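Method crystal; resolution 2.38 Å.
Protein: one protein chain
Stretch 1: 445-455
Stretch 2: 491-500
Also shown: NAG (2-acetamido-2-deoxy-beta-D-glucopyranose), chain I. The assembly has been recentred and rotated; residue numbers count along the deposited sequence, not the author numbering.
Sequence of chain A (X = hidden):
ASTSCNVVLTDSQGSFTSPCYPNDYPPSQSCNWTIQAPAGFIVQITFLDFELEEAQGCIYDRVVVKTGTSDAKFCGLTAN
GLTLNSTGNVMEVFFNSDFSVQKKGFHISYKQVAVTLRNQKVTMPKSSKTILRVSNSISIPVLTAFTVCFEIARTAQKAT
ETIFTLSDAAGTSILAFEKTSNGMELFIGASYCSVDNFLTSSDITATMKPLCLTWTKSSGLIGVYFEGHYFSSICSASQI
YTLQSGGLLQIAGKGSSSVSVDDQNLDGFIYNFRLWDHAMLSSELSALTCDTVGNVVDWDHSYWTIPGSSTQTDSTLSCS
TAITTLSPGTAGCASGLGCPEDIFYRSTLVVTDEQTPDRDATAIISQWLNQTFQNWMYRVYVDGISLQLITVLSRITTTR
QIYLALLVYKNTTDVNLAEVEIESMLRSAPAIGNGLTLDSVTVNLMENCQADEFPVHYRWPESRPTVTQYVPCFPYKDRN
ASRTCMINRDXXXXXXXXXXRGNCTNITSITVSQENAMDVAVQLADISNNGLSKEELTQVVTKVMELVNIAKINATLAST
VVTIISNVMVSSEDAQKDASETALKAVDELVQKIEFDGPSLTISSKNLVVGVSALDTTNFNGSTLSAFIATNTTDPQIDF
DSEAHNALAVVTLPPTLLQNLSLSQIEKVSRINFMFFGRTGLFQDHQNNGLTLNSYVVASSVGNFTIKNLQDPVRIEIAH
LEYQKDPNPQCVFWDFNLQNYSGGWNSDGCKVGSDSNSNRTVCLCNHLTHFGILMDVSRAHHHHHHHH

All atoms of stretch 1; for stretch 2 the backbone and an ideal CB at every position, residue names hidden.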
# COMPACT_ATOMS: atom_id res chain seq x y z
N LEU A 445 -18.59 -8.43 16.57
CA LEU A 445 -18.71 -7.96 15.21
C LEU A 445 -18.29 -9.07 14.27
O LEU A 445 -17.30 -9.77 14.51
CB LEU A 445 -17.84 -6.72 15.01
CG LEU A 445 -17.69 -6.11 13.62
CD1 LEU A 445 -19.00 -5.54 13.17
CD2 LEU A 445 -16.63 -5.03 13.72
N MET A 446 -19.10 -9.27 13.22
CA MET A 446 -18.92 -10.40 12.32
C MET A 446 -17.65 -10.23 11.50
O MET A 446 -17.42 -9.17 10.91
CB MET A 446 -20.13 -10.53 11.40
CG MET A 446 -19.93 -11.44 10.25
SD MET A 446 -20.88 -12.89 10.52
CE MET A 446 -22.49 -12.27 10.14
N GLU A 447 -16.84 -11.29 11.49
CA GLU A 447 -15.49 -11.24 10.97
C GLU A 447 -15.52 -11.13 9.46
O GLU A 447 -16.37 -11.75 8.80
CB GLU A 447 -14.72 -12.49 11.40
CG GLU A 447 -14.59 -12.66 12.94
CD GLU A 447 -15.79 -13.36 13.63
OE1 GLU A 447 -16.16 -12.91 14.74
OE2 GLU A 447 -16.37 -14.31 13.07
N ASN A 448 -14.63 -10.29 8.93
CA ASN A 448 -14.42 -10.15 7.49
C ASN A 448 -13.94 -11.45 6.88
O ASN A 448 -13.22 -12.23 7.53
CB ASN A 448 -13.37 -9.07 7.23
CG ASN A 448 -13.88 -7.70 7.48
OD1 ASN A 448 -15.08 -7.48 7.54
ND2 ASN A 448 -12.97 -6.74 7.60
N CYS A 449 -14.31 -11.70 5.62
CA CYS A 449 -13.63 -12.73 4.85
C CYS A 449 -12.20 -12.29 4.60
O CYS A 449 -11.96 -11.16 4.16
CB CYS A 449 -14.34 -13.00 3.52
SG CYS A 449 -16.03 -13.61 3.63
N GLN A 450 -11.25 -13.15 4.92
CA GLN A 450 -9.84 -12.81 4.78
C GLN A 450 -9.45 -12.77 3.31
O GLN A 450 -10.14 -13.32 2.44
CB GLN A 450 -8.96 -13.83 5.52
CG GLN A 450 -9.10 -13.77 7.03
CD GLN A 450 -8.73 -12.40 7.61
OE1 GLN A 450 -9.61 -11.56 7.85
NE2 GLN A 450 -7.44 -12.17 7.86
N ALA A 451 -8.36 -12.05 3.04
CA ALA A 451 -7.73 -12.09 1.72
C ALA A 451 -7.28 -13.50 1.38
O ALA A 451 -6.77 -14.21 2.25
CB ALA A 451 -6.56 -11.13 1.67
N ASP A 452 -7.50 -13.91 0.13
CA ASP A 452 -7.48 -15.32 -0.24
C ASP A 452 -7.32 -15.48 -1.75
O ASP A 452 -8.06 -14.85 -2.51
CB ASP A 452 -8.79 -15.99 0.23
CG ASP A 452 -8.86 -17.45 -0.15
OD1 ASP A 452 -7.96 -18.20 0.30
OD2 ASP A 452 -9.80 -17.86 -0.89
N GLU A 453 -6.37 -16.32 -2.18
CA GLU A 453 -6.12 -16.56 -3.61
C GLU A 453 -6.77 -17.87 -4.03
O GLU A 453 -6.26 -18.96 -3.71
CB GLU A 453 -4.62 -16.56 -3.90
CG GLU A 453 -4.23 -16.89 -5.36
CD GLU A 453 -2.79 -16.45 -5.67
OE1 GLU A 453 -2.36 -16.51 -6.86
OE2 GLU A 453 -2.10 -16.02 -4.72
N PHE A 454 -7.91 -17.78 -4.72
CA PHE A 454 -8.55 -18.96 -5.29
C PHE A 454 -9.32 -18.58 -6.56
O PHE A 454 -10.13 -17.65 -6.53
CB PHE A 454 -9.50 -19.66 -4.31
CG PHE A 454 -10.19 -20.86 -4.92
CD1 PHE A 454 -9.44 -21.98 -5.31
CD2 PHE A 454 -11.55 -20.84 -5.17
CE1 PHE A 454 -10.05 -23.07 -5.91
CE2 PHE A 454 -12.17 -21.93 -5.76
CZ PHE A 454 -11.42 -23.04 -6.13
N PRO A 455 -9.00 -19.20 -7.72
CA PRO A 455 -7.84 -20.06 -7.97
C PRO A 455 -6.55 -19.22 -8.14
O PRO A 455 -6.56 -18.05 -7.74
CB PRO A 455 -8.20 -20.77 -9.28
CG PRO A 455 -9.06 -19.82 -9.99
CD PRO A 455 -9.85 -19.09 -8.92
N UNK A 491 -24.55 -20.80 11.84
CA UNK A 491 -23.84 -20.36 13.03
C UNK A 491 -23.32 -18.92 12.96
O UNK A 491 -22.48 -18.55 13.80
CB UNK A 491 -22.67 -21.31 13.29
N UNK A 492 -23.81 -18.12 12.00
CA UNK A 492 -23.65 -16.65 11.92
C UNK A 492 -22.19 -16.24 11.83
O UNK A 492 -21.74 -15.30 12.50
CB UNK A 492 -24.29 -15.98 13.14
N UNK A 493 -21.44 -17.00 11.04
CA UNK A 493 -20.06 -16.71 10.66
C UNK A 493 -20.04 -16.44 9.16
O UNK A 493 -20.97 -16.81 8.44
CB UNK A 493 -19.12 -17.86 11.03
N UNK A 494 -18.96 -15.81 8.69
CA UNK A 494 -18.85 -15.48 7.28
C UNK A 494 -17.93 -16.45 6.55
O UNK A 494 -17.04 -17.08 7.13
CB UNK A 494 -18.34 -14.05 7.11
N UNK A 495 -18.15 -16.55 5.24
CA UNK A 495 -17.37 -17.46 4.41
C UNK A 495 -17.33 -16.92 2.99
O UNK A 495 -18.27 -16.26 2.53
CB UNK A 495 -17.95 -18.87 4.44
N UNK A 496 -16.24 -17.22 2.29
CA UNK A 496 -16.18 -16.90 0.87
C UNK A 496 -17.04 -17.87 0.08
O UNK A 496 -16.82 -19.09 0.12
CB UNK A 496 -14.74 -16.93 0.37
N UNK A 497 -17.98 -17.34 -0.71
CA UNK A 497 -18.61 -18.14 -1.76
C UNK A 497 -17.62 -18.47 -2.88
O UNK A 497 -16.47 -18.00 -2.91
CB UNK A 497 -19.82 -17.40 -2.33
N UNK A 498 -18.10 -19.27 -3.82
CA UNK A 498 -17.30 -19.65 -4.97
C UNK A 498 -17.12 -18.46 -5.91
O UNK A 498 -18.03 -17.62 -6.04
CB UNK A 498 -17.95 -20.82 -5.71
N UNK A 499 -15.95 -18.32 -6.54
CA UNK A 499 -15.77 -17.26 -7.52
C UNK A 499 -16.54 -17.53 -8.81
O UNK A 499 -16.64 -18.67 -9.26
CB UNK A 499 -14.28 -17.08 -7.83
N UNK A 500 -17.09 -16.46 -9.39
CA UNK A 500 -17.75 -16.49 -10.69
C UNK A 500 -16.72 -16.09 -11.74
O UNK A 500 -16.49 -14.90 -11.98
CB UNK A 500 -18.97 -15.57 -10.72
C1 NAG I . -19.67 -23.08 11.86
C2 NAG I . -20.04 -23.72 10.50
C3 NAG I . -18.85 -24.51 9.93
C4 NAG I . -17.58 -23.66 9.90
C5 NAG I . -17.31 -23.04 11.28
C6 NAG I . -16.11 -22.11 11.31
C7 NAG I . -22.17 -24.77 9.78
C8 NAG I . -23.29 -25.68 10.19
N2 NAG I . -21.20 -24.59 10.68
O3 NAG I . -19.14 -24.98 8.62
O4 NAG I . -16.46 -24.44 9.48
O5 NAG I . -18.45 -22.27 11.70
O6 NAG I . -16.46 -20.78 11.68
O7 NAG I . -22.15 -24.23 8.67

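The ideal CB of position 491 has no atom of stretch 1 near it, but C1 of a sugar, NAG, lies close by. A glycan of this type calls for an amide nitrogen, so asparagine is strongly indicated. The residue is Asn491, its ND2 bonded to NAG C1 at 1.5 Å.

At 492 the backbone is left-handed (phi/psi 61/41), which favours glycine or asparagine. CA-to-CB runs sideways, with the ideal CB 5.1 Å from Met446 CE, so the side chain is weakly specified. It is Tyr492, whose ring leads away; its backbone makes the contact, Met446 SD lying 3.2 Å from Tyr492 O.

Position 493 points away, in an extended conformation suited to beta-branched residues. Two residues after a glycosylated asparagine, serine or threonine is expected from the sequon. Thr493 fits, and its OG1 donates a hydrogen bond to Asn491 OD1 (3.1 Å).

The ideal CB of 494 points toward stretch 1, 3.5 Å from Glu447 O, 4.2 Å from Cys449 SG and 4.4 Å from Met446 CG: an acceptor at close range, with little space for bulk directed that way. A small residue would suit, and one with a short donor could use the carbonyl; serine, threonine, cysteine or alanine are candidates. Ser494, with chi1 at 62° (p), donates from OG to Glu447 O at 2.6 Å.

The ideal CB at 495 points away and meets nothing of stretch 1 within 5.5 Å, so the choice is open. Phe495 packs its backbone C 3.6 Å from Cys449 SG.

At 496 CA-to-CB again points toward stretch 1, but the ideal CB stands 4.8 Å from Cys449 SG and 5.2 Å from Asp452 OD2. This gap admits a large side chain, and the Gln450 carbonyl beyond rewards a donor; tryptophan, arginine, lysine or glutamine could reach for it. Trp496 donates from NE1 to Gln450 O (2.7 Å, 160°). Cys449 CB lies over the indole face, 3.7 Å from the five-membered ring centroid and 14° off its normal, a CH-pi contact.

At 498 the CB is sideways and remote, so only a longer side chain could reach the Phe454 ring. Leu498 does: CD2 is 4.0 Å from Phe454 CE2, near the ring plane.

Position 499 points toward Phe454 and Pro455, and phi of -72° permits proline among other compact apolar residues. Pro499 places CD 3.8 Å from Phe454 CD2, at the ring edge, and CG 4.3 Å from Pro455 CD.

Positions 497 (away) and 500 (out of reach) are unconstrained here; they are Ala497 and Asp500.

Stretch 2 491-500: NYTSFWALPD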
# COMPACT_ATOMS: atom_id res chain seq x y z
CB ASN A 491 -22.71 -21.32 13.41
CG ASN A 491 -21.71 -21.58 12.30
OD1 ASN A 491 -21.75 -20.98 11.22
ND2 ASN A 491 -20.78 -22.51 12.60
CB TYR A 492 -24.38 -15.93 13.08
CG TYR A 492 -25.86 -16.27 13.08
CD1 TYR A 492 -26.55 -16.40 11.88
CD2 TYR A 492 -26.55 -16.48 14.27
CE1 TYR A 492 -27.88 -16.74 11.85
CE2 TYR A 492 -27.91 -16.83 14.26
CZ TYR A 492 -28.56 -16.95 13.02
OH TYR A 492 -29.87 -17.28 12.92
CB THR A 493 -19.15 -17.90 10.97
OG1 THR A 493 -19.59 -19.03 10.20
CG2 THR A 493 -19.21 -18.24 12.46
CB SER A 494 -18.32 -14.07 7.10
OG SER A 494 -17.03 -13.99 7.67
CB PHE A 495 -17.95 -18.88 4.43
CG PHE A 495 -19.22 -19.04 3.64
CD1 PHE A 495 -20.44 -18.62 4.16
CD2 PHE A 495 -19.21 -19.65 2.38
CE1 PHE A 495 -21.62 -18.78 3.43
CE2 PHE A 495 -20.40 -19.79 1.64
CZ PHE A 495 -21.59 -19.36 2.17
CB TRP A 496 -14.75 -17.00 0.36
CG TRP A 496 -13.87 -15.79 0.48
CD1 TRP A 496 -12.67 -15.72 1.14
CD2 TRP A 496 -14.07 -14.49 -0.13
NE1 TRP A 496 -12.13 -14.46 1.00
CE2 TRP A 496 -12.96 -13.69 0.24
CE3 TRP A 496 -15.09 -13.92 -0.92
CZ2 TRP A 496 -12.84 -12.35 -0.17
CZ3 TRP A 496 -14.96 -12.59 -1.33
CH2 TRP A 496 -13.84 -11.82 -0.94
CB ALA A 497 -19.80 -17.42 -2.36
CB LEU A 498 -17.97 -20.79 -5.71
CG LEU A 498 -17.64 -22.21 -5.28
CD1 LEU A 498 -18.36 -23.11 -6.24
CD2 LEU A 498 -16.12 -22.51 -5.28
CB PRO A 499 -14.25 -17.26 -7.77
CG PRO A 499 -13.80 -18.60 -7.36
CD PRO A 499 -14.69 -19.02 -6.24
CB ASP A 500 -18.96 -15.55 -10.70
CG ASP A 500 -19.62 -15.44 -12.08
OD1 ASP A 500 -19.54 -16.37 -12.93
OD2 ASP A 500 -20.26 -14.40 -12.31
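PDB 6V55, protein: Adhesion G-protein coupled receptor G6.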